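Local coordinates for protein cohesin (Archaeoglobus fulgidus, PDB 2XDH) that is the cohesin module of a larger non-cellulosomal archaeal protein, belongs to a family whose members bind dockerin modules, and may take part in carbohydrate binding, at residues Lys23-Asp28 and Ser79-Leu84; Leu35-Pro40 and Asn66-Gly71. One frame throughout, in Å; residues are numbered along the deposited sequence. Where two conformers were deposited one is given.

Contact 1 (Lys23-Asp28 and Ser79-Leu84); sequences KIENAD and SGDGSL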
loop_
_atom_site.group_PDB
_atom_site.type_symbol
_atom_site.label_atom_id
_atom_site.label_comp_id
_atom_site.label_asym_id
_atom_site.label_seq_id
_atom_site.Cartn_x
_atom_site.Cartn_y
_atom_site.Cartn_z
ATOM N N LYS A 23 15.743 -14.585 -4.376
ATOM C CA LYS A 23 14.407 -14.110 -4.693
ATOM C C LYS A 23 13.929 -13.118 -3.643
ATOM O O LYS A 23 14.433 -13.091 -2.522
ATOM C CB LYS A 23 13.412 -15.271 -4.703
ATOM C CG LYS A 23 13.739 -16.383 -5.647
ATOM C CD LYS A 23 12.946 -17.625 -5.263
ATOM C CE LYS A 23 13.498 -18.245 -3.986
ATOM N NZ LYS A 23 12.792 -19.508 -3.647
ATOM N N ILE A 24 12.918 -12.340 -4.000
ATOM C CA ILE A 24 12.238 -11.517 -3.003
ATOM C C ILE A 24 10.775 -11.923 -2.939
ATOM O O ILE A 24 10.174 -12.302 -3.949
ATOM C CB ILE A 24 12.407 -10.002 -3.295
ATOM C CG1 ILE A 24 11.969 -9.159 -2.092
ATOM C CG2 ILE A 24 11.643 -9.599 -4.560
ATOM C CD1 ILE A 24 12.565 -7.745 -2.097
ATOM N N GLU A 25 10.190 -11.845 -1.753
ATOM C CA GLU A 25 8.782 -12.164 -1.616
ATOM C C GLU A 25 8.080 -11.025 -0.885
ATOM O O GLU A 25 8.603 -10.497 0.103
ATOM C CB GLU A 25 8.617 -13.489 -0.863
ATOM C CG GLU A 25 9.364 -14.655 -1.528
ATOM C CD GLU A 25 8.808 -15.012 -2.903
ATOM O OE1 GLU A 25 7.568 -15.053 -3.038
ATOM O OE2 GLU A 25 9.604 -15.240 -3.852
ATOM N N ASN A 26 6.919 -10.631 -1.404
ATOM C CA ASN A 26 6.136 -9.535 -0.848
ATOM C C ASN A 26 6.872 -8.203 -0.818
ATOM O O ASN A 26 6.778 -7.450 0.146
ATOM C CB ASN A 26 5.637 -9.910 0.537
ATOM C CG ASN A 26 4.855 -11.209 0.519
ATOM O OD1 ASN A 26 3.906 -11.361 -0.249
ATOM N ND2 ASN A 26 5.283 -12.166 1.320
ATOM N N ALA A 27 7.614 -7.910 -1.880
ATOM C CA ALA A 27 8.226 -6.593 -2.011
ATOM C C ALA A 27 7.139 -5.534 -2.199
ATOM O O ALA A 27 6.129 -5.770 -2.871
ATOM C CB ALA A 27 9.200 -6.572 -3.205
ATOM N N ASP A 28 7.359 -4.355 -1.631
ATOM C CA ASP A 28 6.387 -3.270 -1.749
ATOM C C ASP A 28 7.095 -1.986 -2.177
ATOM O O ASP A 28 7.599 -1.219 -1.341
ATOM C CB ASP A 28 5.654 -3.092 -0.414
ATOM C CG ASP A 28 4.607 -1.988 -0.452
ATOM O OD1 ASP A 28 4.184 -1.607 -1.564
ATOM O OD2 ASP A 28 4.198 -1.517 0.643
ATOM N N SER A 79 8.014 -4.694 -6.769
ATOM C CA SER A 79 6.973 -5.199 -5.879
ATOM C C SER A 79 6.655 -6.651 -6.197
ATOM O O SER A 79 6.955 -7.131 -7.292
ATOM C CB SER A 79 5.683 -4.369 -6.038
ATOM O OG SER A 79 5.912 -3.010 -5.690
ATOM N N GLY A 80 6.026 -7.339 -5.249
ATOM C CA GLY A 80 5.589 -8.710 -5.451
ATOM C C GLY A 80 6.687 -9.736 -5.224
ATOM O O GLY A 80 7.593 -9.529 -4.413
ATOM N N ASP A 81 6.593 -10.859 -5.929
ATOM C CA ASP A 81 7.522 -11.964 -5.744
ATOM C C ASP A 81 8.284 -12.179 -7.048
ATOM O O ASP A 81 7.716 -12.024 -8.120
ATOM C CB ASP A 81 6.776 -13.255 -5.452
ATOM C CG ASP A 81 5.838 -13.158 -4.254
ATOM O OD1 ASP A 81 5.935 -12.212 -3.449
ATOM O OD2 ASP A 81 5.002 -14.067 -4.114
ATOM N N GLY A 82 9.541 -12.590 -6.956
ATOM C CA GLY A 82 10.311 -12.900 -8.150
ATOM C C GLY A 82 11.792 -12.957 -7.834
ATOM O O GLY A 82 12.188 -12.751 -6.694
ATOM N N SER A 83 12.615 -13.255 -8.834
ATOM C CA SER A 83 14.052 -13.290 -8.617
ATOM C C SER A 83 14.682 -11.906 -8.770
ATOM O O SER A 83 14.316 -11.129 -9.661
ATOM C CB SER A 83 14.714 -14.295 -9.565
ATOM O OG SER A 83 14.277 -14.091 -10.895
ATOM N N LEU A 84 15.626 -11.616 -7.882
ATOM C CA LEU A 84 16.428 -10.399 -7.923
ATOM C C LEU A 84 17.663 -10.624 -8.776
ATOM O O LEU A 84 18.103 -9.733 -9.498
ATOM C CB LEU A 84 16.862 -10.007 -6.509
ATOM C CG LEU A 84 15.723 -9.606 -5.576
ATOM C CD1 LEU A 84 16.274 -9.314 -4.186
ATOM C CD2 LEU A 84 15.009 -8.382 -6.159
HETATM O O HOH W 1 3.439 -13.739 -2.053
HETATM O O HOH W 2 3.327 -2.347 -4.347
#

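Contact 2 (Leu35-Pro40 and Asn66-Gly71); sequences LILSYP and NQIKVG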
loop_
_atom_site.group_PDB
_atom_site.type_symbol
_atom_site.label_atom_id
_atom_site.label_comp_id
_atom_site.label_asym_id
_atom_site.label_seq_id
_atom_site.Cartn_x
_atom_site.Cartn_y
_atom_site.Cartn_z
ATOM N N LEU A 35 23.113 -5.996 -0.847
ATOM C CA LEU A 35 23.262 -7.169 -0.002
ATOM C C LEU A 35 24.546 -7.903 -0.328
ATOM O O LEU A 35 25.215 -7.590 -1.322
ATOM C CB LEU A 35 22.056 -8.100 -0.142
ATOM C CG LEU A 35 21.726 -8.663 -1.532
ATOM C CD1 LEU A 35 22.657 -9.823 -1.899
ATOM C CD2 LEU A 35 20.281 -9.129 -1.556
ATOM N N ILE A 36 24.892 -8.852 0.542
ATOM C CA ILE A 36 26.033 -9.719 0.355
ATOM C C ILE A 36 25.525 -11.150 0.410
ATOM O O ILE A 36 24.802 -11.523 1.343
ATOM C CB ILE A 36 27.057 -9.519 1.472
ATOM C CG1 ILE A 36 27.625 -8.096 1.421
ATOM C CG2 ILE A 36 28.179 -10.524 1.344
ATOM C CD1 ILE A 36 28.574 -7.798 2.557
ATOM N N LEU A 37 25.871 -11.941 -0.603
ATOM C CA LEU A 37 25.615 -13.384 -0.577
ATOM C C LEU A 37 26.927 -14.100 -0.368
ATOM O O LEU A 37 27.831 -13.991 -1.194
ATOM C CB LEU A 37 25.018 -13.848 -1.906
ATOM C CG LEU A 37 24.791 -15.361 -2.013
ATOM C CD1 LEU A 37 23.645 -15.791 -1.113
ATOM C CD2 LEU A 37 24.495 -15.758 -3.455
ATOM N N SER A 38 27.056 -14.815 0.743
ATOM C CA SER A 38 28.269 -15.585 0.975
ATOM C C SER A 38 28.042 -17.001 0.475
ATOM O O SER A 38 26.936 -17.525 0.579
ATOM C CB SER A 38 28.642 -15.595 2.461
ATOM O OG SER A 38 29.005 -14.299 2.898
ATOM N N TYR A 39 29.085 -17.615 -0.072
ATOM C CA TYR A 39 28.968 -18.965 -0.603
ATOM C C TYR A 39 30.137 -19.852 -0.172
ATOM O O TYR A 39 31.214 -19.351 0.136
ATOM C CB TYR A 39 28.869 -18.907 -2.126
ATOM C CG TYR A 39 30.047 -18.238 -2.780
ATOM C CD1 TYR A 39 31.118 -18.983 -3.252
ATOM C CD2 TYR A 39 30.092 -16.857 -2.932
ATOM C CE1 TYR A 39 32.206 -18.370 -3.859
ATOM C CE2 TYR A 39 31.177 -16.234 -3.537
ATOM C CZ TYR A 39 32.230 -17.003 -3.996
ATOM O OH TYR A 39 33.311 -16.403 -4.604
ATOM N N PRO A 40 29.922 -21.176 -0.142
ATOM C CA PRO A 40 30.947 -22.125 0.327
ATOM C C PRO A 40 32.136 -22.298 -0.619
ATOM O O PRO A 40 32.034 -22.001 -1.811
ATOM C CB PRO A 40 30.177 -23.444 0.443
ATOM C CG PRO A 40 29.011 -23.294 -0.494
ATOM C CD PRO A 40 28.647 -21.838 -0.462
ATOM N N ASN A 66 34.826 -15.113 -0.759
ATOM C CA ASN A 66 33.640 -15.954 -0.755
ATOM C C ASN A 66 32.353 -15.161 -0.591
ATOM O O ASN A 66 31.391 -15.642 -0.003
ATOM C CB ASN A 66 33.748 -17.012 0.341
ATOM C CG ASN A 66 34.581 -18.207 -0.089
ATOM O OD1 ASN A 66 35.066 -18.266 -1.223
ATOM N ND2 ASN A 66 34.756 -19.167 0.815
ATOM N N GLN A 67 32.323 -13.941 -1.111
ATOM C CA GLN A 67 31.069 -13.198 -1.084
ATOM C C GLN A 67 30.805 -12.379 -2.335
ATOM O O GLN A 67 31.720 -11.858 -2.964
ATOM C CB GLN A 67 30.929 -12.358 0.189
ATOM C CG GLN A 67 31.971 -11.302 0.423
ATOM C CD GLN A 67 31.884 -10.740 1.836
ATOM O OE1 GLN A 67 31.595 -11.470 2.785
ATOM N NE2 GLN A 67 32.120 -9.437 1.979
ATOM N N ILE A 68 29.533 -12.306 -2.703
ATOM C CA ILE A 68 29.103 -11.535 -3.851
ATOM C C ILE A 68 28.335 -10.330 -3.330
ATOM O O ILE A 68 27.299 -10.484 -2.692
ATOM C CB ILE A 68 28.175 -12.368 -4.745
ATOM C CG1 ILE A 68 28.848 -13.704 -5.086
ATOM C CG2 ILE A 68 27.804 -11.573 -6.001
ATOM C CD1 ILE A 68 27.875 -14.797 -5.520
ATOM N N LYS A 69 28.866 -9.137 -3.562
ATOM C CA LYS A 69 28.163 -7.917 -3.198
ATOM C C LYS A 69 27.312 -7.500 -4.377
ATOM O O LYS A 69 27.801 -7.380 -5.502
ATOM C CB LYS A 69 29.155 -6.804 -2.831
ATOM C CG LYS A 69 29.987 -7.121 -1.591
ATOM C CD LYS A 69 30.808 -5.935 -1.110
ATOM C CE LYS A 69 31.407 -6.219 0.264
ATOM N NZ LYS A 69 32.306 -5.130 0.749
ATOM N N VAL A 70 26.033 -7.275 -4.120
ATOM C CA VAL A 70 25.096 -6.968 -5.175
ATOM C C VAL A 70 24.399 -5.671 -4.851
ATOM O O VAL A 70 23.979 -5.452 -3.716
ATOM C CB VAL A 70 24.024 -8.076 -5.319
ATOM C CG1 VAL A 70 22.941 -7.641 -6.306
ATOM C CG2 VAL A 70 24.678 -9.387 -5.747
ATOM N N GLY A 71 24.281 -4.809 -5.856
ATOM C CA GLY A 71 23.588 -3.553 -5.688
ATOM C C GLY A 71 22.521 -3.457 -6.760
ATOM O O GLY A 71 22.789 -3.693 -7.944
#

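Contact 1 (Lys23-Asp28 and Ser79-Leu84)
Ile-24 and Gly-82 are joined by a pair of backbone hydrogen bonds. Ile-24 N gives its N-H to Gly-82 O at 2.8 Å, and Gly-82 N returns one to Ile-24 O. The ladder resumes at Ala-27 and Gly-80, where Gly-80 N meets Ala-27 O at 2.9 Å and Ala-27 N meets Gly-80 O. Between the two pairs the register slips by one residue. The backbone N of Asn-26 turns to a side chain. It donates to Asp-81 OD1 at 2.8 Å in a nearly straight bond of 170°, met close to the C-O axis of the carboxylate. Water 1 donates to Asn-26 OD1 and to Asp-81 OD2, linking the side chains that lie beside each other.

In the conformer given, Glu-25 OE1 comes close to Asp-81 OD2; a second conformer was deposited, so this approach of like charges is doubtful. At the other end, water 2 joins Ser-79 OG to Asp-28 OD1. Ser-79 OG is also hydrogen-bonded to Lys-29 N of the same chain, while Asp-28 OD2 forms a salt bridge with Lys-29 of the second subunit.

The apolar part is small. Leu-84 turns the end of its side chain to Ile-24, with CD2 3.9 Å from Ile-24 CG2 and CD1 4.0 Å from Ile-24 CB. An alanine in place of Leu-84 would probably leave a gap beside the buried Ile-24 and cost it this apolar partner.

At Gly-82 a CB would jam against the preceding carbonyl oxygen. Separately, Asn-26 (phi 59°) and Ala-27 both face Gly-80, whose positive phi (83°) suits a glycine. This is a G1 beta bulge, set where two antiparallel strands of the cohesin domain turn a corner.

Contact 2 (Leu35-Pro40 and Asn66-Gly71)
Leu-37 and Ile-68 lie side by side on the buried face of an antiparallel strand pair in the cohesin beta-sandwich. Leu-37 CD2 is 4.1 Å from Ile-68 CD1. Further along this face Leu-35 CD1 reaches Val-70 CB. Phe-85 and Val-87 of strand 82-91 pack against these four side chains.

Tyr-39 closes the row at the end of the strand. Its CG sits between the backbone N and the carbonyl carbon (chi1 59°), and the ring comes to the facing segment. CE2 lies 3.8 Å from Ile-68 CG1. Asn-66 CA stands over one ring face, 4.0 Å from the ring centroid and offset toward the rim, in a CH-pi contact. The ring of Phe-89 also meets that of Tyr-39.

Five backbone hydrogen bonds hold the pair in register. Leu-35 and Val-70 share two, and Leu-37 and Ile-68 share two more, with Ile-68 N 2.8 Å from Leu-37 O. The fifth runs from Tyr-39 N to Asn-66 O at 3.0 Å, just past the strand end.

The other face carries Ile-36, Ser-38, Gln-67 and Lys-69. Ile-36 packs against two longer chains of the facing strand. Its CG2 meets Gln-67 CB at 3.5 Å, and its CG1 lies beside Lys-69 CG at 3.9 Å. The CD1 methyl of Ile-36 lies 3.9 Å from Gln-67 NE2. The Lys-69 chain is extended beyond CG, and its NZ forms a salt bridge with Glu-64 on strand 58-64. At the polar edge, just before strand 67-74 begins, Asn-66 ND2 is hydrogen-bonded to Asn-41 OD1.

Both contacts use strand 17-38, but at different places along it. In contact 1 the strand pairs with 82-91, and in contact 2 with 67-74. Their centres are about 18 Å apart, on opposite sides of the chain's centre. Both are partly buried. Contact 2 turns five buried residues to the sandwich core; contact 1 is more peripheral, its centre about 12 Å from the chain's centre against about 9 Å. Contact 2 is a regular ladder with one buried apolar face and one mixed, more exposed face. Contact 1 is broken by its bulge and rests more on glycines, carboxylates and waters. It reaches the second subunit through Asp-28, whereas no other chain of the assembly touches contact 2.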